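Local coordinates for histidine acid phosphatase (Bifidobacterium longum subsp. infantis, PDB 6RXD), which probably removes phosphate groups from inositol polyphosphates such as phytate, acting as a histidine acid phytase of the MINPP subfamily, at residues I133-S138 with E148-G153; Y109-R114 with A443-W448; S121-A126 with A393-A398; G35-E40 with A384-G389. All coordinates share one frame; numbering follows the deposited sequence.

Contact 1 (I133-S138 with E148-G153)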
loop_
_atom_site.group_PDB
_atom_site.type_symbol
_atom_site.label_atom_id
_atom_site.label_comp_id
_atom_site.label_asym_id
_atom_site.label_seq_id
_atom_site.Cartn_x
_atom_site.Cartn_y
_atom_site.Cartn_z
ATOM N N ILE A 133 16.282 -16.664 8.754
ATOM C CA ILE A 133 15.310 -15.638 8.381
ATOM C C ILE A 133 15.010 -15.748 6.888
ATOM O O ILE A 133 15.931 -15.824 6.071
ATOM C CB ILE A 133 15.883 -14.240 8.667
ATOM C CG1 ILE A 133 16.123 -14.054 10.170
ATOM C CG2 ILE A 133 14.966 -13.141 8.132
ATOM C CD1 ILE A 133 16.825 -12.750 10.522
ATOM N N ALA A 134 13.732 -15.762 6.519
ATOM C CA ALA A 134 13.363 -15.814 5.099
ATOM C C ALA A 134 12.829 -14.472 4.647
ATOM O O ALA A 134 11.875 -13.963 5.230
ATOM C CB ALA A 134 12.325 -16.907 4.849
ATOM N N TYR A 135 13.452 -13.895 3.621
ATOM C CA TYR A 135 12.963 -12.661 3.014
ATOM C C TYR A 135 12.247 -13.011 1.724
ATOM O O TYR A 135 12.749 -13.807 0.931
ATOM C CB TYR A 135 14.136 -11.723 2.701
ATOM C CG TYR A 135 14.707 -11.009 3.904
ATOM C CD1 TYR A 135 14.058 -9.906 4.444
ATOM C CD2 TYR A 135 15.901 -11.422 4.489
ATOM C CE1 TYR A 135 14.571 -9.239 5.536
ATOM C CE2 TYR A 135 16.423 -10.755 5.595
ATOM C CZ TYR A 135 15.749 -9.666 6.103
ATOM O OH TYR A 135 16.243 -8.986 7.192
ATOM N N GLN A 136 11.070 -12.432 1.509
ATOM C CA GLN A 136 10.312 -12.716 0.296
ATOM C C GLN A 136 9.766 -11.446 -0.309
ATOM O O GLN A 136 9.444 -10.505 0.410
ATOM C CB GLN A 136 9.137 -13.651 0.593
ATOM C CG GLN A 136 9.557 -15.003 1.144
ATOM C CD GLN A 136 8.376 -15.927 1.393
ATOM O OE1 GLN A 136 7.217 -15.555 1.185
ATOM N NE2 GLN A 136 8.668 -17.137 1.847
ATOM N N SER A 137 9.667 -11.427 -1.635
ATOM C CA SER A 137 8.940 -10.357 -2.311
ATOM C C SER A 137 8.111 -10.905 -3.468
ATOM O O SER A 137 8.224 -12.071 -3.823
ATOM C CB SER A 137 9.892 -9.259 -2.785
ATOM O OG SER A 137 10.225 -9.432 -4.140
ATOM N N SER A 138 7.252 -10.059 -4.033
ATOM C CA SER A 138 6.449 -10.440 -5.180
ATOM C C SER A 138 7.339 -10.640 -6.400
ATOM O O SER A 138 6.944 -11.305 -7.361
ATOM C CB SER A 138 5.448 -9.333 -5.482
ATOM O OG SER A 138 6.137 -8.137 -5.793
ATOM N N GLU A 148 14.875 -4.534 0.753
ATOM C CA GLU A 148 16.312 -4.337 0.933
ATOM C C GLU A 148 16.585 -3.288 2.003
ATOM O O GLU A 148 17.520 -3.413 2.787
ATOM C CB GLU A 148 16.972 -3.956 -0.398
ATOM C CG GLU A 148 16.908 -5.068 -1.436
ATOM C CD GLU A 148 17.273 -4.603 -2.831
ATOM O OE1 GLU A 148 17.742 -3.455 -2.975
ATOM O OE2 GLU A 148 17.086 -5.392 -3.784
ATOM N N ASN A 149 15.747 -2.259 2.050
ATOM C CA ASN A 149 15.887 -1.258 3.098
ATOM C C ASN A 149 15.501 -1.777 4.479
ATOM O O ASN A 149 16.138 -1.434 5.472
ATOM C CB ASN A 149 15.109 0.008 2.732
ATOM C CG ASN A 149 15.831 0.838 1.682
ATOM O OD1 ASN A 149 16.829 1.486 1.984
ATOM N ND2 ASN A 149 15.345 0.805 0.445
ATOM N N PHE A 150 14.454 -2.595 4.540
ATOM C CA PHE A 150 14.069 -3.257 5.778
ATOM C C PHE A 150 15.253 -4.101 6.258
ATOM O O PHE A 150 15.613 -4.088 7.442
ATOM C CB PHE A 150 12.841 -4.138 5.505
ATOM C CG PHE A 150 12.380 -4.983 6.677
ATOM C CD1 PHE A 150 11.169 -4.717 7.307
ATOM C CD2 PHE A 150 13.116 -6.085 7.096
ATOM C CE1 PHE A 150 10.720 -5.516 8.364
ATOM C CE2 PHE A 150 12.680 -6.879 8.153
ATOM C CZ PHE A 150 11.480 -6.597 8.778
ATOM N N GLU A 151 15.848 -4.845 5.331
ATOM C CA GLU A 151 16.967 -5.718 5.656
ATOM C C GLU A 151 18.161 -4.926 6.206
ATOM O O GLU A 151 18.781 -5.323 7.189
ATOM C CB GLU A 151 17.363 -6.536 4.423
ATOM C CG GLU A 151 18.552 -7.466 4.647
ATOM C CD GLU A 151 18.881 -8.292 3.418
ATOM O OE1 GLU A 151 19.235 -9.472 3.587
ATOM O OE2 GLU A 151 18.793 -7.766 2.291
ATOM N N LYS A 152 18.454 -3.789 5.584
ATOM C CA LYS A 152 19.513 -2.908 6.061
ATOM C C LYS A 152 19.251 -2.395 7.472
ATOM O O LYS A 152 20.144 -2.401 8.316
ATOM C CB LYS A 152 19.674 -1.733 5.103
ATOM C CG LYS A 152 20.789 -0.781 5.460
ATOM C CD LYS A 152 20.960 0.243 4.354
ATOM C CE LYS A 152 20.846 -0.425 2.988
ATOM N NZ LYS A 152 21.104 0.516 1.863
ATOM N N GLY A 153 18.020 -1.953 7.725
ATOM C CA GLY A 153 17.646 -1.479 9.042
ATOM C C GLY A 153 17.710 -2.576 10.087
ATOM O O GLY A 153 18.187 -2.350 11.197
#

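Contact 2 (Y109-R114 with A443-W448)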
loop_
_atom_site.group_PDB
_atom_site.type_symbol
_atom_site.label_atom_id
_atom_site.label_comp_id
_atom_site.label_asym_id
_atom_site.label_seq_id
_atom_site.Cartn_x
_atom_site.Cartn_y
_atom_site.Cartn_z
ATOM N N TYR A 109 13.401 1.027 6.416
ATOM C CA TYR A 109 14.558 0.951 7.303
ATOM C C TYR A 109 14.092 0.948 8.762
ATOM O O TYR A 109 14.544 0.135 9.570
ATOM C CB TYR A 109 15.484 2.132 7.015
ATOM C CG TYR A 109 16.802 2.083 7.763
ATOM C CD1 TYR A 109 17.946 1.579 7.156
ATOM C CD2 TYR A 109 16.898 2.550 9.070
ATOM C CE1 TYR A 109 19.149 1.538 7.828
ATOM C CE2 TYR A 109 18.099 2.509 9.755
ATOM C CZ TYR A 109 19.219 2.000 9.126
ATOM O OH TYR A 109 20.420 1.964 9.799
ATOM N N GLY A 110 13.160 1.839 9.094
ATOM C CA GLY A 110 12.670 1.933 10.460
ATOM C C GLY A 110 11.855 0.723 10.871
ATOM O O GLY A 110 11.980 0.222 11.987
ATOM N N ILE A 111 11.010 0.245 9.968
ATOM C CA ILE A 111 10.213 -0.944 10.257
ATOM C C ILE A 111 11.140 -2.135 10.550
ATOM O O ILE A 111 10.898 -2.901 11.491
ATOM C CB ILE A 111 9.233 -1.271 9.113
ATOM C CG1 ILE A 111 8.201 -0.145 8.960
ATOM C CG2 ILE A 111 8.496 -2.588 9.406
ATOM C CD1 ILE A 111 7.348 -0.247 7.674
ATOM N N GLY A 112 12.207 -2.266 9.762
ATOM C CA GLY A 112 13.202 -3.316 9.968
ATOM C C GLY A 112 13.969 -3.202 11.276
ATOM O O GLY A 112 14.151 -4.207 11.976
ATOM N N GLU A 113 14.430 -1.994 11.603
ATOM C CA GLU A 113 15.066 -1.744 12.903
ATOM C C GLU A 113 14.166 -2.206 14.038
ATOM O O GLU A 113 14.602 -2.910 14.951
ATOM C CB GLU A 113 15.293 -0.249 13.139
ATOM C CG GLU A 113 16.276 0.473 12.275
ATOM C CD GLU A 113 16.476 1.900 12.772
ATOM O OE1 GLU A 113 15.481 2.656 12.842
ATOM O OE2 GLU A 113 17.620 2.252 13.125
ATOM N N ARG A 114 12.906 -1.777 14.000
ATOM C CA ARG A 114 11.988 -2.069 15.095
ATOM C C ARG A 114 11.528 -3.528 15.112
ATOM O O ARG A 114 11.145 -4.049 16.160
ATOM C CB ARG A 114 10.786 -1.112 15.061
ATOM C CG ARG A 114 11.188 0.350 15.229
ATOM C CD ARG A 114 9.979 1.274 15.311
ATOM N NE ARG A 114 9.215 1.282 14.061
ATOM C CZ ARG A 114 9.455 2.106 13.042
ATOM N NH1 ARG A 114 10.435 2.999 13.112
ATOM N NH2 ARG A 114 8.718 2.040 11.946
ATOM N N ALA A 443 3.921 1.688 2.958
ATOM C CA ALA A 443 4.573 0.758 3.892
ATOM C C ALA A 443 3.624 0.099 4.892
ATOM O O ALA A 443 4.052 -0.384 5.933
ATOM C CB ALA A 443 5.763 1.438 4.633
ATOM N N ALA A 444 2.338 0.056 4.571
ATOM C CA ALA A 444 1.376 -0.633 5.431
ATOM C C ALA A 444 1.868 -2.040 5.707
ATOM O O ALA A 444 2.381 -2.699 4.819
ATOM C CB ALA A 444 -0.008 -0.690 4.755
ATOM N N ASN A 445 1.693 -2.512 6.935
ATOM C CA ASN A 445 2.182 -3.838 7.250
ATOM C C ASN A 445 1.403 -4.535 8.351
ATOM O O ASN A 445 0.840 -3.898 9.248
ATOM C CB ASN A 445 3.686 -3.805 7.577
ATOM C CG ASN A 445 4.010 -2.978 8.807
ATOM O OD1 ASN A 445 4.142 -3.506 9.914
ATOM N ND2 ASN A 445 4.128 -1.676 8.622
ATOM N N VAL A 446 1.379 -5.857 8.264
ATOM C CA VAL A 446 0.812 -6.681 9.310
ATOM C C VAL A 446 1.944 -7.549 9.826
ATOM O O VAL A 446 2.692 -8.118 9.037
ATOM C CB VAL A 446 -0.316 -7.575 8.755
ATOM C CG1 VAL A 446 -0.735 -8.623 9.791
ATOM C CG2 VAL A 446 -1.523 -6.707 8.321
ATOM N N GLN A 447 2.091 -7.630 11.143
ATOM C CA GLN A 447 3.108 -8.494 11.744
ATOM C C GLN A 447 2.460 -9.382 12.803
ATOM O O GLN A 447 1.581 -8.930 13.548
ATOM C CB GLN A 447 4.211 -7.642 12.377
ATOM C CG GLN A 447 4.944 -6.737 11.375
ATOM C CD GLN A 447 6.134 -6.044 11.982
ATOM O OE1 GLN A 447 6.918 -6.653 12.715
ATOM N NE2 GLN A 447 6.282 -4.760 11.680
ATOM N N TRP A 448 2.872 -10.644 12.870
ATOM C CA TRP A 448 2.393 -11.524 13.937
ATOM C C TRP A 448 3.588 -12.011 14.722
ATOM O O TRP A 448 4.597 -12.411 14.123
ATOM C CB TRP A 448 1.695 -12.763 13.374
ATOM C CG TRP A 448 0.357 -12.541 12.727
ATOM C CD1 TRP A 448 -0.297 -11.356 12.543
ATOM C CD2 TRP A 448 -0.478 -13.556 12.167
ATOM N NE1 TRP A 448 -1.495 -11.578 11.895
ATOM C CE2 TRP A 448 -1.626 -12.922 11.655
ATOM C CE3 TRP A 448 -0.364 -14.945 12.058
ATOM C CZ2 TRP A 448 -2.661 -13.632 11.029
ATOM C CZ3 TRP A 448 -1.387 -15.653 11.435
ATOM C CH2 TRP A 448 -2.523 -14.992 10.938
HETATM O O HOH W 1 8.494 -3.344 12.983
#

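Contact 3 (S121-A126 with A393-A398)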
loop_
_atom_site.group_PDB
_atom_site.type_symbol
_atom_site.label_atom_id
_atom_site.label_comp_id
_atom_site.label_asym_id
_atom_site.label_seq_id
_atom_site.Cartn_x
_atom_site.Cartn_y
_atom_site.Cartn_z
ATOM N N SER A 121 14.937 -10.951 21.796
ATOM C CA SER A 121 15.206 -12.250 22.406
ATOM C C SER A 121 15.164 -13.368 21.365
ATOM O O SER A 121 16.066 -14.208 21.309
ATOM C CB SER A 121 14.220 -12.543 23.532
ATOM O OG SER A 121 14.534 -13.784 24.129
ATOM N N LEU A 122 14.127 -13.364 20.532
ATOM C CA LEU A 122 13.997 -14.353 19.461
ATOM C C LEU A 122 15.217 -14.388 18.553
ATOM O O LEU A 122 15.760 -15.453 18.244
ATOM C CB LEU A 122 12.755 -14.060 18.613
ATOM C CG LEU A 122 12.516 -14.987 17.412
ATOM C CD1 LEU A 122 12.153 -16.395 17.867
ATOM C CD2 LEU A 122 11.434 -14.428 16.489
ATOM N N PHE A 123 15.655 -13.215 18.119
ATOM C CA PHE A 123 16.731 -13.160 17.146
ATOM C C PHE A 123 18.106 -13.380 17.751
ATOM O O PHE A 123 18.979 -13.926 17.088
ATOM C CB PHE A 123 16.654 -11.871 16.336
ATOM C CG PHE A 123 15.477 -11.843 15.396
ATOM C CD1 PHE A 123 15.371 -12.786 14.378
ATOM C CD2 PHE A 123 14.473 -10.897 15.541
ATOM C CE1 PHE A 123 14.276 -12.780 13.510
ATOM C CE2 PHE A 123 13.378 -10.888 14.685
ATOM C CZ PHE A 123 13.285 -11.831 13.665
ATOM N N ASP A 124 18.301 -12.975 19.001
ATOM C CA ASP A 124 19.556 -13.305 19.682
ATOM C C ASP A 124 19.687 -14.810 19.904
ATOM O O ASP A 124 20.787 -15.357 19.821
ATOM C CB ASP A 124 19.708 -12.537 21.001
ATOM C CG ASP A 124 19.858 -11.042 20.791
ATOM O OD1 ASP A 124 19.987 -10.609 19.624
ATOM O OD2 ASP A 124 19.858 -10.296 21.795
ATOM N N GLN A 125 18.575 -15.487 20.185
ATOM C CA GLN A 125 18.588 -16.942 20.298
ATOM C C GLN A 125 18.891 -17.573 18.946
ATOM O O GLN A 125 19.662 -18.525 18.855
ATOM C CB GLN A 125 17.241 -17.458 20.805
ATOM C CG GLN A 125 16.902 -17.052 22.223
ATOM C CD GLN A 125 15.621 -17.704 22.706
ATOM O OE1 GLN A 125 14.652 -17.022 23.051
ATOM N NE2 GLN A 125 15.608 -19.031 22.728
ATOM N N ALA A 126 18.282 -17.030 17.896
ATOM C CA ALA A 126 18.488 -17.526 16.536
ATOM C C ALA A 126 19.945 -17.412 16.120
ATOM O O ALA A 126 20.485 -18.317 15.487
ATOM C CB ALA A 126 17.614 -16.762 15.557
ATOM N N ALA A 393 11.674 -16.479 11.193
ATOM C CA ALA A 393 10.951 -15.303 10.699
ATOM C C ALA A 393 10.766 -15.336 9.198
ATOM O O ALA A 393 11.644 -15.794 8.461
ATOM C CB ALA A 393 11.680 -14.007 11.116
ATOM N N THR A 394 9.616 -14.840 8.742
ATOM C CA THR A 394 9.384 -14.675 7.319
ATOM C C THR A 394 8.948 -13.238 7.123
ATOM O O THR A 394 7.905 -12.837 7.644
ATOM C CB THR A 394 8.297 -15.638 6.812
ATOM O OG1 THR A 394 8.651 -16.984 7.168
ATOM C CG2 THR A 394 8.164 -15.542 5.300
ATOM N N PHE A 395 9.767 -12.457 6.414
ATOM C CA PHE A 395 9.473 -11.047 6.150
ATOM C C PHE A 395 9.130 -10.885 4.669
ATOM O O PHE A 395 9.966 -11.149 3.797
ATOM C CB PHE A 395 10.678 -10.163 6.502
ATOM C CG PHE A 395 11.070 -10.196 7.963
ATOM C CD1 PHE A 395 10.127 -9.987 8.959
ATOM C CD2 PHE A 395 12.386 -10.431 8.330
ATOM C CE1 PHE A 395 10.498 -10.006 10.309
ATOM C CE2 PHE A 395 12.767 -10.457 9.669
ATOM C CZ PHE A 395 11.820 -10.239 10.662
ATOM N N ARG A 396 7.897 -10.461 4.387
ATOM C CA ARG A 396 7.377 -10.419 3.018
ATOM C C ARG A 396 7.095 -8.988 2.592
ATOM O O ARG A 396 6.652 -8.173 3.410
ATOM C CB ARG A 396 6.054 -11.192 2.919
ATOM C CG ARG A 396 6.081 -12.642 3.391
ATOM C CD ARG A 396 4.655 -13.127 3.528
ATOM N NE ARG A 396 4.540 -14.505 4.020
ATOM C CZ ARG A 396 4.476 -14.839 5.304
ATOM N NH1 ARG A 396 4.533 -13.902 6.242
ATOM N NH2 ARG A 396 4.355 -16.118 5.651
ATOM N N PHE A 397 7.320 -8.706 1.307
ATOM C CA PHE A 397 7.191 -7.353 0.760
ATOM C C PHE A 397 6.385 -7.371 -0.520
ATOM O O PHE A 397 6.669 -8.146 -1.428
ATOM C CB PHE A 397 8.582 -6.745 0.542
ATOM C CG PHE A 397 9.358 -6.648 1.812
ATOM C CD1 PHE A 397 9.294 -5.502 2.587
ATOM C CD2 PHE A 397 10.055 -7.756 2.297
ATOM C CE1 PHE A 397 9.954 -5.427 3.797
ATOM C CE2 PHE A 397 10.718 -7.695 3.508
ATOM C CZ PHE A 397 10.670 -6.537 4.264
ATOM N N ALA A 398 5.353 -6.531 -0.577
ATOM C CA ALA A 398 4.370 -6.629 -1.644
ATOM C C ALA A 398 3.698 -5.286 -1.919
ATOM O O ALA A 398 4.365 -4.258 -1.968
ATOM C CB ALA A 398 3.333 -7.723 -1.310
#

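Contact 4 (G35-E40 with A384-G389)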
loop_
_atom_site.group_PDB
_atom_site.type_symbol
_atom_site.label_atom_id
_atom_site.label_comp_id
_atom_site.label_asym_id
_atom_site.label_seq_id
_atom_site.Cartn_x
_atom_site.Cartn_y
_atom_site.Cartn_z
ATOM N N GLY A 35 7.583 -17.969 25.762
ATOM C CA GLY A 35 8.740 -17.325 25.158
ATOM C C GLY A 35 8.616 -17.322 23.643
ATOM O O GLY A 35 7.876 -18.131 23.075
ATOM N N PRO A 36 9.344 -16.415 22.979
ATOM C CA PRO A 36 9.196 -16.222 21.531
ATOM C C PRO A 36 9.714 -17.407 20.715
ATOM O O PRO A 36 10.786 -17.938 21.027
ATOM C CB PRO A 36 10.069 -14.994 21.260
ATOM C CG PRO A 36 11.105 -15.018 22.359
ATOM C CD PRO A 36 10.349 -15.504 23.564
ATOM N N ILE A 37 8.971 -17.819 19.685
ATOM C CA ILE A 37 9.463 -18.850 18.759
ATOM C C ILE A 37 9.429 -18.447 17.275
ATOM O O ILE A 37 10.086 -19.074 16.450
ATOM C CB ILE A 37 8.713 -20.185 18.906
ATOM C CG1 ILE A 37 7.212 -19.993 18.667
ATOM C CG2 ILE A 37 8.967 -20.802 20.284
ATOM C CD1 ILE A 37 6.477 -21.306 18.379
ATOM N N TYR A 38 8.657 -17.420 16.922
ATOM C CA TYR A 38 8.507 -17.079 15.512
ATOM C C TYR A 38 7.969 -15.668 15.362
ATOM O O TYR A 38 7.247 -15.180 16.232
ATOM C CB TYR A 38 7.558 -18.092 14.835
ATOM C CG TYR A 38 7.392 -17.897 13.342
ATOM C CD1 TYR A 38 8.422 -18.223 12.454
ATOM C CD2 TYR A 38 6.200 -17.404 12.815
ATOM C CE1 TYR A 38 8.270 -18.037 11.077
ATOM C CE2 TYR A 38 6.038 -17.226 11.451
ATOM C CZ TYR A 38 7.068 -17.531 10.592
ATOM O OH TYR A 38 6.882 -17.335 9.233
ATOM N N THR A 39 8.322 -15.006 14.267
ATOM C CA THR A 39 7.625 -13.773 13.908
ATOM C C THR A 39 7.484 -13.685 12.396
ATOM O O THR A 39 8.238 -14.323 11.670
ATOM C CB THR A 39 8.343 -12.528 14.461
ATOM O OG1 THR A 39 7.516 -11.369 14.264
ATOM C CG2 THR A 39 9.701 -12.317 13.778
ATOM N N GLU A 40 6.516 -12.917 11.904
ATOM C CA GLU A 40 6.368 -12.805 10.455
ATOM C C GLU A 40 5.642 -11.534 10.074
ATOM O O GLU A 40 5.005 -10.899 10.906
ATOM C CB GLU A 40 5.628 -14.010 9.881
ATOM C CG GLU A 40 4.224 -14.166 10.411
ATOM C CD GLU A 40 3.493 -15.300 9.753
ATOM O OE1 GLU A 40 3.731 -15.558 8.554
ATOM O OE2 GLU A 40 2.684 -15.954 10.445
ATOM N N ALA A 384 5.261 -24.688 10.291
ATOM C CA ALA A 384 6.593 -25.192 9.928
ATOM C C ALA A 384 7.592 -25.022 11.072
ATOM O O ALA A 384 8.417 -25.898 11.330
ATOM C CB ALA A 384 7.110 -24.500 8.675
ATOM N N ARG A 385 7.501 -23.889 11.762
ATOM C CA ARG A 385 8.390 -23.581 12.879
ATOM C C ARG A 385 8.032 -24.411 14.111
ATOM O O ARG A 385 8.899 -25.052 14.722
ATOM C CB ARG A 385 8.315 -22.080 13.201
ATOM C CG ARG A 385 9.087 -21.643 14.443
ATOM C CD ARG A 385 10.559 -22.070 14.413
ATOM N NE ARG A 385 11.278 -21.569 15.582
ATOM C CZ ARG A 385 12.487 -21.979 15.945
ATOM N NH1 ARG A 385 13.108 -22.912 15.232
ATOM N NH2 ARG A 385 13.072 -21.466 17.023
ATOM N N VAL A 386 6.751 -24.395 14.470
ATOM C CA VAL A 386 6.245 -25.180 15.601
ATOM C C VAL A 386 6.605 -26.649 15.412
ATOM O O VAL A 386 6.965 -27.344 16.372
ATOM C CB VAL A 386 4.719 -25.011 15.745
ATOM C CG1 VAL A 386 4.150 -25.996 16.776
ATOM C CG2 VAL A 386 4.384 -23.570 16.131
ATOM N N ASN A 387 6.532 -27.108 14.165
ATOM C CA ASN A 387 6.835 -28.497 13.835
ATOM C C ASN A 387 8.312 -28.813 13.626
ATOM O O ASN A 387 8.640 -29.822 13.001
ATOM C CB ASN A 387 6.031 -28.961 12.614
ATOM C CG ASN A 387 4.537 -28.927 12.854
ATOM O OD1 ASN A 387 4.082 -28.863 13.997
ATOM N ND2 ASN A 387 3.759 -28.969 11.770
ATOM N N GLY A 388 9.195 -27.957 14.134
ATOM C CA GLY A 388 10.609 -28.290 14.213
ATOM C C GLY A 388 11.502 -27.634 13.181
ATOM O O GLY A 388 12.698 -27.920 13.123
ATOM N N GLY A 389 10.924 -26.763 12.357
ATOM C CA GLY A 389 11.681 -26.042 11.351
ATOM C C GLY A 389 12.588 -24.979 11.931
ATOM O O GLY A 389 12.410 -24.551 13.076
HETATM O O HOH W 2 12.711 -19.746 19.637
#

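Contact 1 (I133-S138 with E148-G153)
Tyr135 meets Phe150 and Glu151 where strand 132-137 packs against the helix that follows it. Strand 132-137, helix 141-157 and the parallel neighbour strand 181-183 make a beta-alpha-beta crossover in the histidine phosphatase fold. The apolar part is ring against ring. Tyr135 CE1 lies 3.8 Å from Phe150 CD2. The Phe150 carbon sits at the edge of the tyrosine ring, in its plane, and the tyrosine approaches the phenylalanine ring obliquely. Phe150 also meets the rings of Phe395 and Phe397, so the strand-helix seam joins a larger aromatic core.

The second kind of contact lies over one face of Tyr135. Glu151 runs fully extended, with CG anti to the backbone N (chi1 179°). This carries its chain past the phenol end of the ring. Glu151 CG is 3.8 Å from Tyr135 CZ, and Glu151 OE1 is 3.7 Å from Tyr135 CE2. The carboxylate is turned 51° from the ring.

The third element is charge. Glu151 OE1 lies close to Asp180 OD2, so two carboxylates are brought together, as suits a site that binds zinc. Both residues bind zinc in a crystal structure of this protein, but no zinc is bound to them here. On the helix side, Tyr135 OH rests 3.7 Å from Glu151 CA.

Contact 2 (Y109-R114 with A443-W448)
Ile111 projects from helix 102-118 onto Ala443, Asn445 and Gln447. The contact seats the helix on the start of strand 445-453, an antiparallel member of the mixed sheet in this alpha/beta histidine phosphatase fold. The two branches of Ile111 have different partners. Its CG1 arm stands beside the backbone N (chi1 -64°) and takes CD1 to the residues where the loop enters the strand. There Ile111 CD1 is 3.8 Å from Ala443 CB and 3.6 Å from Asn445 ND2. The Ile111 and Asn445 side chains run past each other in opposite directions. The shorter branch, CG2 of Ile111, lies 3.8 Å from Gln447 NE2, with the glutamine passing at a slant.

The amides that the isoleucine touches are held by a chain of bonds. Asn445 ND2 donates to Ala443 O at 3.0 Å in a nearly straight bond, and the acceptor lies in the plane of the asparagine amide. Asn445 ND2 is also hydrogen-bonded to Tyr16 OH. Gln447 NE2 donates to Asn445 OD1 at 3.0 Å, approaching from above the carbonyl plane. Gln447 OE1 accepts from Arg118 NH2, on the same helix as Ile111. These bonds satisfy the buried polar ends and fix which way round each amide lies. One water completes the join: it accepts from Gln447 NE2 at 2.9 Å and donates to Ile111 O at 2.9 Å.

Contact 3 (S121-A126 with A393-A398)
Phe123 reaches from helix 120-129 to Ala393 and Phe395 on strand 391-398. The strand belongs to the central sheet of an alpha/beta/alpha sandwich, with helices on both faces, and the contact lies on the face that helix 120-129 helps to cover. Phe123 and Phe395 have similar first torsions. In each, CG stands beside the backbone N and anti to the carbonyl carbon (chi1 -70° and -62°). The two side chains come from opposite directions, with CZ of Phe123 3.7 Å from CZ of Phe395. The Phe123 carbon lies at the edge of the Phe395 ring, near its plane. In return Phe395 approaches the Phe123 ring obliquely.

Ala393 fits at the edge of Phe123. Its CB lies in the ring plane, 3.7 Å from both CE1 and CZ of Phe123. Leu122 covers part of one Phe123 face, with CD2 4.2 Å above the plane and offset toward the rim. Phe154 adds an edge-to-face ring contact from helix 141-157.

The alternate residues of the strand serve the other face of the sheet, next to helix 372-386. Arg396 forms salt bridges there with Asp377 and Glu40. Thr394 CG2 sits over the centre of the Arg396 guanidinium, 3.7 Å above its plane.

Contact 4 (G35-E40 with A384-G389)
Arg385 lies along Tyr38 and bonds to the backbone of Ile37, joining the end of helix 372-386 to strand 34-44. Ile37 and Tyr38 form a classic beta bulge opposite Val450. The tight part is at the strand. Arg385 CG packs 3.9 Å from Tyr38 CB, and the two side chains run antiparallel alongside each other. A bend at chi2 (54°) then turns the arginine toward the bulge. Arg385 NE donates to Ile37 O at 2.9 Å, in the carbonyl plane, with the oxygen tilted slightly from the guanidinium plane. Tyr38 OH is held by Thr381 and Thr394, so the tyrosine ties the same helix to the neighbouring strand 391-398.

The arginine is also held from the helix-end side. The helix closes in a Schellman motif, with Gly388 at positive phi as the C-prime residue. Arg385 NH1 reaches around to Gly389 O at 2.8 Å, with the acceptor in the guanidinium plane.

The contact is looser on its partly exposed side. Ile37 CD1 touches Val386 CG2 at 3.8 Å, a single apolar meeting. A water accepts from Arg385 NH2 at 3.1 Å and donates to Pro36 O at 3.0 Å.

One cation thus grips the bulge, the water and the turn after the helix. Its charge would probably interact favourably with the partial negative charge at the carbonyl end of the helix.

All four contacts pack helices onto one mixed sheet. Contacts 1, 2 and 3 share one face; contact 4 uses the other. Phe150 of contact 1 is common ground: its CD1 is 3.6 Å from Gly112 N of contact 2, and its CE2 is 3.6 Å from Phe395 CD2 of contact 3. Neighbouring strands also join them. Trp448 N and Glu40 O are 2.9 Å apart between contacts 2 and 4, and Thr394 OG1 and Tyr38 OH 2.7 Å apart between contacts 3 and 4. Glu151, a zinc ligand in a crystal structure of this protein, belongs to contact 1. Its side chain is about 7 Å from that of Phe395. Contact 4 lies away from the metal sites.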